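Local coordinates for PTS-dependent dihydroxyacetone kinase operon regulatory protein (Escherichia coli, PDB 4LRZ) that positively regulates the dhaKLM operon and represses its own expression, represented here by its N-terminal part with the GAF and PAS domains, at residues F[246-249]-F[250-254]; F[111-114]-F[115-118]; F[66-70]-F[71-75]; F[179-182]-F[183-187]. One frame throughout, in Å; residues are numbered along the deposited sequence. Where two conformers were deposited one is given.

How the contacts relate
Taken together, the four contacts illustrate how short-range chemistry follows location. Contact 1 lies alone in the PAS domain, about 46 Å (centre to centre) from contact 4, the nearest of the other three; those three share the GAF domain. Contacts 2 and 4 are buried, whereas contacts 1 and 3 are partly open. Backbone bonding dominates contact 4, a regular helix, and closes the turn of contact 1, which adds a salt bridge near the surface. In contact 2 a water and a glycine shape the link between two helices. Contact 3 relies on sulfur and guanidinium packing. Contacts 3 and 4 both reach the second subunit, each bringing an arginine to that interface.

Contact 1. Residues F[246-249]-F[250-254]; sequences RAIT and ELLTL
Ile248 O gathers the backbone into a tight turn by accepting from both Leu251 N and Leu252 N, at 2.9 and 3.2 Å. The first of these bonds closes a type I beta turn with Thr249 and Glu250 in its middle, within the PAS-domain loop between helices 230-235 and 256-264. The two donors use the oxygen differently: Leu251 N sits above the carbonyl plane, while Leu252 N lies almost in line with the C=O.

On the more open side, Arg246 and Glu250 reach each other across the turn, their side chains meeting at about a right angle. Arg246 NH1 makes a salt bridge to Glu250 OE1 at 3.2 Å, the guanidinium and carboxylate planes turned 47° apart. Glu250 holds CG between its backbone N and carbonyl carbon (chi1 60°), folding the chain back so that Ala247 CB touches its CD at 3.7 Å. If Arg246 were a leucine, the Glu250 carboxylate would probably lose its charged mate and be freer to swing off Ala247.

The buried side is apolar. Ile248 packs on Ile217 and Trp219 of strand 215-219, and Leu251 meets Leu225 of the adjoining strand. Ile248 and Leu252 run side by side, pointing the same way, with Ile248 CG1 3.7 Å from Leu252 CD2.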
# COMPACT_ATOMS: atom_id res chain seq x y z
N ARG F 246 4.11 -20.48 -18.95
CA ARG F 246 3.34 -21.63 -19.45
C ARG F 246 3.55 -22.87 -18.58
O ARG F 246 4.57 -22.99 -17.87
CB ARG F 246 3.72 -22.00 -20.88
CG ARG F 246 3.82 -20.83 -21.83
CD ARG F 246 3.14 -21.13 -23.18
NE ARG F 246 3.50 -22.43 -23.76
CZ ARG F 246 2.63 -23.38 -24.12
NH1 ARG F 246 1.32 -23.20 -23.94
NH2 ARG F 246 3.06 -24.52 -24.65
N ALA F 247 2.58 -23.76 -18.65
CA ALA F 247 2.65 -25.04 -17.95
C ALA F 247 3.93 -25.77 -18.32
O ALA F 247 4.27 -25.94 -19.51
CB ALA F 247 1.43 -25.89 -18.26
N ILE F 248 4.66 -26.18 -17.31
CA ILE F 248 5.86 -26.96 -17.54
C ILE F 248 5.55 -28.34 -18.15
O ILE F 248 6.37 -28.88 -18.90
CB ILE F 248 6.75 -27.04 -16.27
CG1 ILE F 248 8.14 -27.52 -16.67
CG2 ILE F 248 6.09 -27.94 -15.20
CD1 ILE F 248 9.27 -26.71 -16.17
N THR F 249 4.37 -28.90 -17.86
CA THR F 249 4.00 -30.21 -18.41
C THR F 249 3.95 -30.11 -19.93
O THR F 249 4.45 -30.99 -20.62
CB THR F 249 2.63 -30.78 -17.89
OG1 THR F 249 1.60 -29.79 -18.05
CG2 THR F 249 2.73 -31.27 -16.42
N GLU F 250 3.37 -29.02 -20.44
CA GLU F 250 3.37 -28.82 -21.89
C GLU F 250 4.64 -28.17 -22.45
O GLU F 250 4.69 -27.79 -23.61
CB GLU F 250 2.08 -28.13 -22.39
CG GLU F 250 1.79 -26.75 -21.84
CD GLU F 250 0.28 -26.49 -21.72
OE1 GLU F 250 -0.17 -25.39 -22.13
OE2 GLU F 250 -0.45 -27.39 -21.22
N LEU F 251 5.69 -28.08 -21.64
CA LEU F 251 6.96 -27.60 -22.16
C LEU F 251 7.93 -28.72 -22.45
O LEU F 251 8.48 -28.80 -23.54
CB LEU F 251 7.59 -26.54 -21.26
CG LEU F 251 6.94 -25.16 -21.44
CD1 LEU F 251 7.39 -24.21 -20.34
CD2 LEU F 251 7.19 -24.57 -22.84
N LEU F 252 8.12 -29.61 -21.48
CA LEU F 252 8.99 -30.76 -21.67
C LEU F 252 8.49 -31.96 -20.88
O LEU F 252 7.73 -31.80 -19.92
CB LEU F 252 10.45 -30.42 -21.33
CG LEU F 252 10.99 -30.46 -19.91
CD1 LEU F 252 12.37 -29.87 -19.93
CD2 LEU F 252 10.11 -29.68 -18.94
N THR F 253 8.91 -33.16 -21.29
CA THR F 253 8.57 -34.36 -20.54
C THR F 253 9.67 -34.67 -19.55
O THR F 253 10.86 -34.73 -19.89
CB THR F 253 8.26 -35.57 -21.45
OG1 THR F 253 7.14 -35.24 -22.28
CG2 THR F 253 7.90 -36.81 -20.61
N LEU F 254 9.25 -34.84 -18.30
CA LEU F 254 10.17 -35.06 -17.20
C LEU F 254 10.48 -36.56 -17.01
O LEU F 254 9.59 -37.40 -17.16
CB LEU F 254 9.59 -34.44 -15.94
CG LEU F 254 9.70 -32.91 -15.87
CD1 LEU F 254 8.58 -32.29 -15.03
CD2 LEU F 254 11.09 -32.51 -15.36

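Contact 2. Residues F[111-114]-F[115-118]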
# COMPACT_ATOMS: atom_id res chain seq x y z
N GLY F 111 4.90 30.90 12.58
CA GLY F 111 5.65 32.15 12.74
C GLY F 111 5.18 33.21 11.75
O GLY F 111 5.60 34.36 11.83
N ILE F 112 4.30 32.84 10.81
CA ILE F 112 3.82 33.85 9.84
C ILE F 112 2.33 34.15 10.03
O ILE F 112 1.90 35.31 10.01
CB ILE F 112 4.08 33.42 8.37
CG1 ILE F 112 5.54 33.01 8.19
CG2 ILE F 112 3.65 34.51 7.41
CD1 ILE F 112 5.91 32.55 6.79
N ILE F 113 1.52 33.12 10.22
CA ILE F 113 0.08 33.38 10.27
C ILE F 113 -0.50 33.12 11.65
O ILE F 113 -1.70 33.23 11.84
CB ILE F 113 -0.73 32.63 9.12
CG1 ILE F 113 -0.72 31.09 9.33
CG2 ILE F 113 -0.28 33.09 7.71
CD1 ILE F 113 -1.68 30.35 8.46
N GLY F 114 0.36 32.73 12.60
CA GLY F 114 -0.12 32.42 13.92
C GLY F 114 -0.75 31.03 14.03
O GLY F 114 -0.80 30.28 13.07
N THR F 115 -1.18 30.70 15.24
CA THR F 115 -1.82 29.46 15.57
C THR F 115 -2.95 29.19 14.61
O THR F 115 -3.90 30.01 14.50
CB THR F 115 -2.44 29.55 16.97
OG1 THR F 115 -1.50 30.12 17.87
CG2 THR F 115 -2.90 28.15 17.46
N CYS F 116 -2.84 28.02 13.97
CA CYS F 116 -3.71 27.56 12.90
C CYS F 116 -3.40 26.10 12.60
O CYS F 116 -2.24 25.70 12.52
CB CYS F 116 -3.50 28.40 11.63
SG CYS F 116 -4.74 28.07 10.36
N ALA F 117 -4.45 25.30 12.40
CA ALA F 117 -4.29 23.90 12.04
C ALA F 117 -3.26 23.69 10.89
O ALA F 117 -2.48 22.73 10.90
CB ALA F 117 -5.67 23.32 11.67
N LEU F 118 -3.26 24.60 9.92
CA LEU F 118 -2.36 24.52 8.77
C LEU F 118 -0.93 24.24 9.21
O LEU F 118 -0.19 23.49 8.50
CB LEU F 118 -2.38 25.83 7.98
CG LEU F 118 -3.64 26.21 7.25
CD1 LEU F 118 -3.47 27.43 6.40
CD2 LEU F 118 -4.07 25.00 6.34
O HOH W 1 -3.72 32.56 13.50
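Ile113 bridges the bend between two helices with one methyl: its CD1 lies 4.0 Å from Leu118 CD1 and 4.1 Å from Cys116 CB. The side chain gets there because CG1 stands between the backbone N and the carbonyl carbon (chi1 67°), and it crosses that of Leu118 at about a right angle. The delta carbon thus touches both residues on the far side of the bend, while Cys108 lies against both Ile113 and Leu118.

Gly114 makes the bend possible. As the first residue to leave the helical conformation it adopts a positive phi of 79° with an extended psi, a combination in which a beta carbon would be jammed against the carbonyl oxygen of Ile113. Past it, Cys116 CB comes within 3.6 Å of Gly114 O.

Thr115 carries the chain onward. A single water donates to Ile113 O and to Thr115 O, each at 2.7 Å, so one water serves the carbonyls of the residues flanking the glycine. The hydroxyl of Thr115 is hydrogen-bonded to Ser19 OG of helix 14-26, where Trp20 and Cys23 also touch the threonine.

Cys116 then packs on Phe145 of strand 143-151. The whole is a short link between helices 110-113 and 117-124 of the GAF domain, broken at a glycine with positive phi, bridged by water and led into the next helix by Cys116 at the N-cap position.

Contact 3. Residues F[66-70]-F[71-75]; sequences EYMAP and RECAL
Met68 lays its side chain against that of Arg71, its CG 3.8 Å from Arg71 CD and its terminal methyl at the rim of the guanidinium. The pair belongs to the connection in the GAF domain that leads from helix 51-66 into strand 74-79. Close to the guanidinium plane, Met68 CE approaches Arg71 NH1 to 3.2 Å, a tight edge-on meeting, while Met68 SD stays 3.8 Å from the same nitrogen. With CG anti to the backbone N (chi1 -152°), the methionine reaches inward from the loop, and a bend at its last torsion turns the methyl toward the arginine.

Between the two residues the chain turns at Pro70, which follows a cis peptide bond. Farther on, Glu72 is the centre of an inverse gamma turn, marked by a weak bond from Cys73 N to Arg71 O of 3.2 Å. Beyond this turn Cys73 CB lies 4.0 Å above one face of the Arg71 guanidinium, displaced toward its rim.

The charge of Arg71 is answered by Asp174, which forms a salt bridge with its NH2, and the residue also packs on Leu163 and Cys165 of strand 157-166. Ala173 and Ala172 of the second subunit touch Met68 and Arg71 respectively, so the pair is part of the subunit interface.

With Met68 cut back to an alanine, the CG, sulfur and methyl that line Arg71 are gone, which would probably open a gap beside the guanidinium and leave it less firmly positioned. The methionine also meets the strand side through sulfur, with Met68 SD 4.3 Å from Cys73 SG.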
# COMPACT_ATOMS: atom_id res chain seq x y z
N GLU F 66 -15.53 16.18 -5.24
CA GLU F 66 -16.62 15.63 -6.04
C GLU F 66 -17.80 15.11 -5.20
O GLU F 66 -18.92 15.44 -5.51
CB GLU F 66 -16.11 14.51 -6.95
CG GLU F 66 -17.19 14.03 -7.94
CD GLU F 66 -16.90 12.68 -8.61
OE1 GLU F 66 -17.85 12.11 -9.21
OE2 GLU F 66 -15.73 12.22 -8.56
N TYR F 67 -17.54 14.31 -4.16
CA TYR F 67 -18.60 13.75 -3.32
C TYR F 67 -19.12 14.66 -2.21
O TYR F 67 -20.03 14.29 -1.47
CB TYR F 67 -18.21 12.38 -2.77
CG TYR F 67 -18.12 11.39 -3.86
CD1 TYR F 67 -19.23 10.67 -4.28
CD2 TYR F 67 -16.92 11.23 -4.54
CE1 TYR F 67 -19.14 9.79 -5.32
CE2 TYR F 67 -16.81 10.35 -5.57
CZ TYR F 67 -17.92 9.63 -5.96
OH TYR F 67 -17.76 8.77 -7.00
N MET F 68 -18.55 15.87 -2.15
CA MET F 68 -18.90 16.89 -1.19
C MET F 68 -19.61 18.12 -1.78
O MET F 68 -20.39 18.78 -1.08
CB MET F 68 -17.62 17.37 -0.51
CG MET F 68 -17.82 17.88 0.87
SD MET F 68 -16.23 18.15 1.59
CE MET F 68 -16.59 17.50 3.18
N ALA F 69 -19.27 18.48 -3.02
CA ALA F 69 -19.89 19.64 -3.68
C ALA F 69 -21.43 19.43 -3.74
O ALA F 69 -21.87 18.32 -4.08
CB ALA F 69 -19.32 19.81 -5.11
N PRO F 70 -22.24 20.47 -3.42
CA PRO F 70 -21.98 21.89 -3.12
C PRO F 70 -21.75 22.16 -1.63
O PRO F 70 -22.43 21.57 -0.77
CB PRO F 70 -23.27 22.60 -3.56
CG PRO F 70 -24.37 21.47 -3.55
CD PRO F 70 -23.68 20.15 -3.29
N ARG F 71 -20.81 23.06 -1.35
CA ARG F 71 -20.32 23.32 -0.02
C ARG F 71 -19.32 24.49 -0.12
O ARG F 71 -18.53 24.55 -1.05
CB ARG F 71 -19.64 22.07 0.53
CG ARG F 71 -18.68 22.35 1.61
CD ARG F 71 -18.50 21.23 2.63
NE ARG F 71 -18.25 21.87 3.93
CZ ARG F 71 -17.52 21.38 4.92
NH1 ARG F 71 -16.89 20.20 4.78
NH2 ARG F 71 -17.42 22.06 6.04
N GLU F 72 -19.38 25.44 0.81
CA GLU F 72 -18.38 26.53 0.86
C GLU F 72 -17.12 26.07 1.58
O GLU F 72 -17.02 26.20 2.80
CB GLU F 72 -18.95 27.78 1.56
CG GLU F 72 -19.99 28.59 0.74
CD GLU F 72 -20.73 29.65 1.58
OE1 GLU F 72 -21.95 29.47 1.82
OE2 GLU F 72 -20.11 30.68 2.00
N CYS F 73 -16.17 25.48 0.85
CA CYS F 73 -14.96 25.02 1.47
C CYS F 73 -13.83 24.87 0.45
O CYS F 73 -14.05 24.93 -0.74
CB CYS F 73 -15.16 23.70 2.23
SG CYS F 73 -15.11 22.25 1.18
N ALA F 74 -12.62 24.69 0.95
CA ALA F 74 -11.45 24.58 0.11
C ALA F 74 -10.61 23.50 0.71
O ALA F 74 -10.57 23.30 1.94
CB ALA F 74 -10.69 25.89 0.13
N LEU F 75 -9.87 22.83 -0.15
CA LEU F 75 -8.96 21.79 0.29
C LEU F 75 -7.55 22.20 -0.18
O LEU F 75 -7.39 22.73 -1.31
CB LEU F 75 -9.39 20.45 -0.32
CG LEU F 75 -10.78 19.91 0.11
CD1 LEU F 75 -11.39 18.94 -0.93
CD2 LEU F 75 -10.68 19.21 1.45

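Contact 4. Residues F[179-182]-F[183-187]; sequences LAIA and REVGN
Leu179 and Arg183 are joined twice along one helical turn: Arg183 N donates to Leu179 O at 2.8 Å, and Leu179 CD1 lies over one face of the guanidinium, 3.7 Å from Arg183 NH1. The same i to i+4 pattern satisfies the next three carbonyls. Glu184 N reaches Ala180 O at 2.9 Å with a more bent N-H...O angle of 141°, whereas Val185 N meets Ile181 O at 3.0 Å almost straight, at 176°. Gly186 N supplies Ala182 O, also at 3.0 Å, and Asn187 N carries the pattern on to Arg183 O at 2.9 Å.

Side-chain charge is answered across the dimer. Arg183 runs beside Leu179, pointing the same way; its NH2 forms a salt bridge with Asp63 of the second subunit, and its NE has a long, weak ion pair with Glu184 of that subunit.

The apolar flank turns inward, Ile181 CG2 meeting Val185 CG2 at 4.1 Å. This part of the long helix 174-211 lies against its own GAF sheet, with Ala182 on Thr148 and Leu150 of strand 143-151 and Ile181 on Ile161 of strand 157-166, while Ile181 and Val185 also pack on helix 51-66.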
# COMPACT_ATOMS: atom_id res chain seq x y z
N LEU F 179 -7.86 13.48 8.06
CA LEU F 179 -7.11 12.35 8.56
C LEU F 179 -7.10 11.11 7.64
O LEU F 179 -6.06 10.52 7.31
CB LEU F 179 -7.61 12.00 9.97
CG LEU F 179 -7.15 10.74 10.68
CD1 LEU F 179 -5.78 10.90 11.25
CD2 LEU F 179 -8.09 10.43 11.77
N ALA F 180 -8.27 10.73 7.20
CA ALA F 180 -8.38 9.56 6.36
C ALA F 180 -7.68 9.77 5.01
O ALA F 180 -7.07 8.83 4.47
CB ALA F 180 -9.85 9.24 6.17
N ILE F 181 -7.79 10.98 4.45
CA ILE F 181 -7.10 11.33 3.20
C ILE F 181 -5.59 11.39 3.41
O ILE F 181 -4.85 10.84 2.62
CB ILE F 181 -7.62 12.60 2.57
CG1 ILE F 181 -9.04 12.38 2.06
CG2 ILE F 181 -6.75 13.05 1.43
CD1 ILE F 181 -9.74 13.69 1.75
N ALA F 182 -5.13 11.99 4.50
CA ALA F 182 -3.66 11.96 4.78
C ALA F 182 -3.17 10.56 4.91
O ALA F 182 -2.13 10.20 4.36
CB ALA F 182 -3.21 12.82 6.04
N ARG F 183 -3.89 9.74 5.65
CA ARG F 183 -3.46 8.33 5.73
C ARG F 183 -3.50 7.53 4.43
O ARG F 183 -2.64 6.66 4.20
CB ARG F 183 -4.13 7.61 6.87
CG ARG F 183 -3.13 7.59 8.04
CD ARG F 183 -3.71 8.07 9.37
NE ARG F 183 -4.65 7.10 9.91
CZ ARG F 183 -4.91 6.94 11.22
NH1 ARG F 183 -4.29 7.69 12.15
NH2 ARG F 183 -5.80 6.04 11.58
N GLU F 184 -4.44 7.87 3.56
CA GLU F 184 -4.55 7.22 2.27
C GLU F 184 -3.37 7.61 1.38
O GLU F 184 -2.73 6.73 0.83
CB GLU F 184 -5.90 7.56 1.62
CG GLU F 184 -5.88 7.60 0.09
CD GLU F 184 -7.29 7.64 -0.54
OE1 GLU F 184 -7.50 6.83 -1.47
OE2 GLU F 184 -8.17 8.47 -0.13
N VAL F 185 -3.06 8.90 1.27
CA VAL F 185 -1.92 9.36 0.48
C VAL F 185 -0.57 8.76 1.05
O VAL F 185 0.24 8.17 0.32
CB VAL F 185 -1.90 10.91 0.40
CG1 VAL F 185 -0.81 11.38 -0.53
CG2 VAL F 185 -3.26 11.46 -0.08
N GLY F 186 -0.38 8.85 2.36
CA GLY F 186 0.69 8.11 3.03
C GLY F 186 0.81 6.67 2.60
O GLY F 186 1.88 6.21 2.12
N ASN F 187 -0.27 5.92 2.68
CA ASN F 187 -0.13 4.52 2.38
C ASN F 187 0.16 4.27 0.91
O ASN F 187 0.81 3.29 0.56
CB ASN F 187 -1.33 3.73 2.89
CG ASN F 187 -1.38 3.70 4.40
OD1 ASN F 187 -0.34 3.74 5.07
ND2 ASN F 187 -2.57 3.66 4.95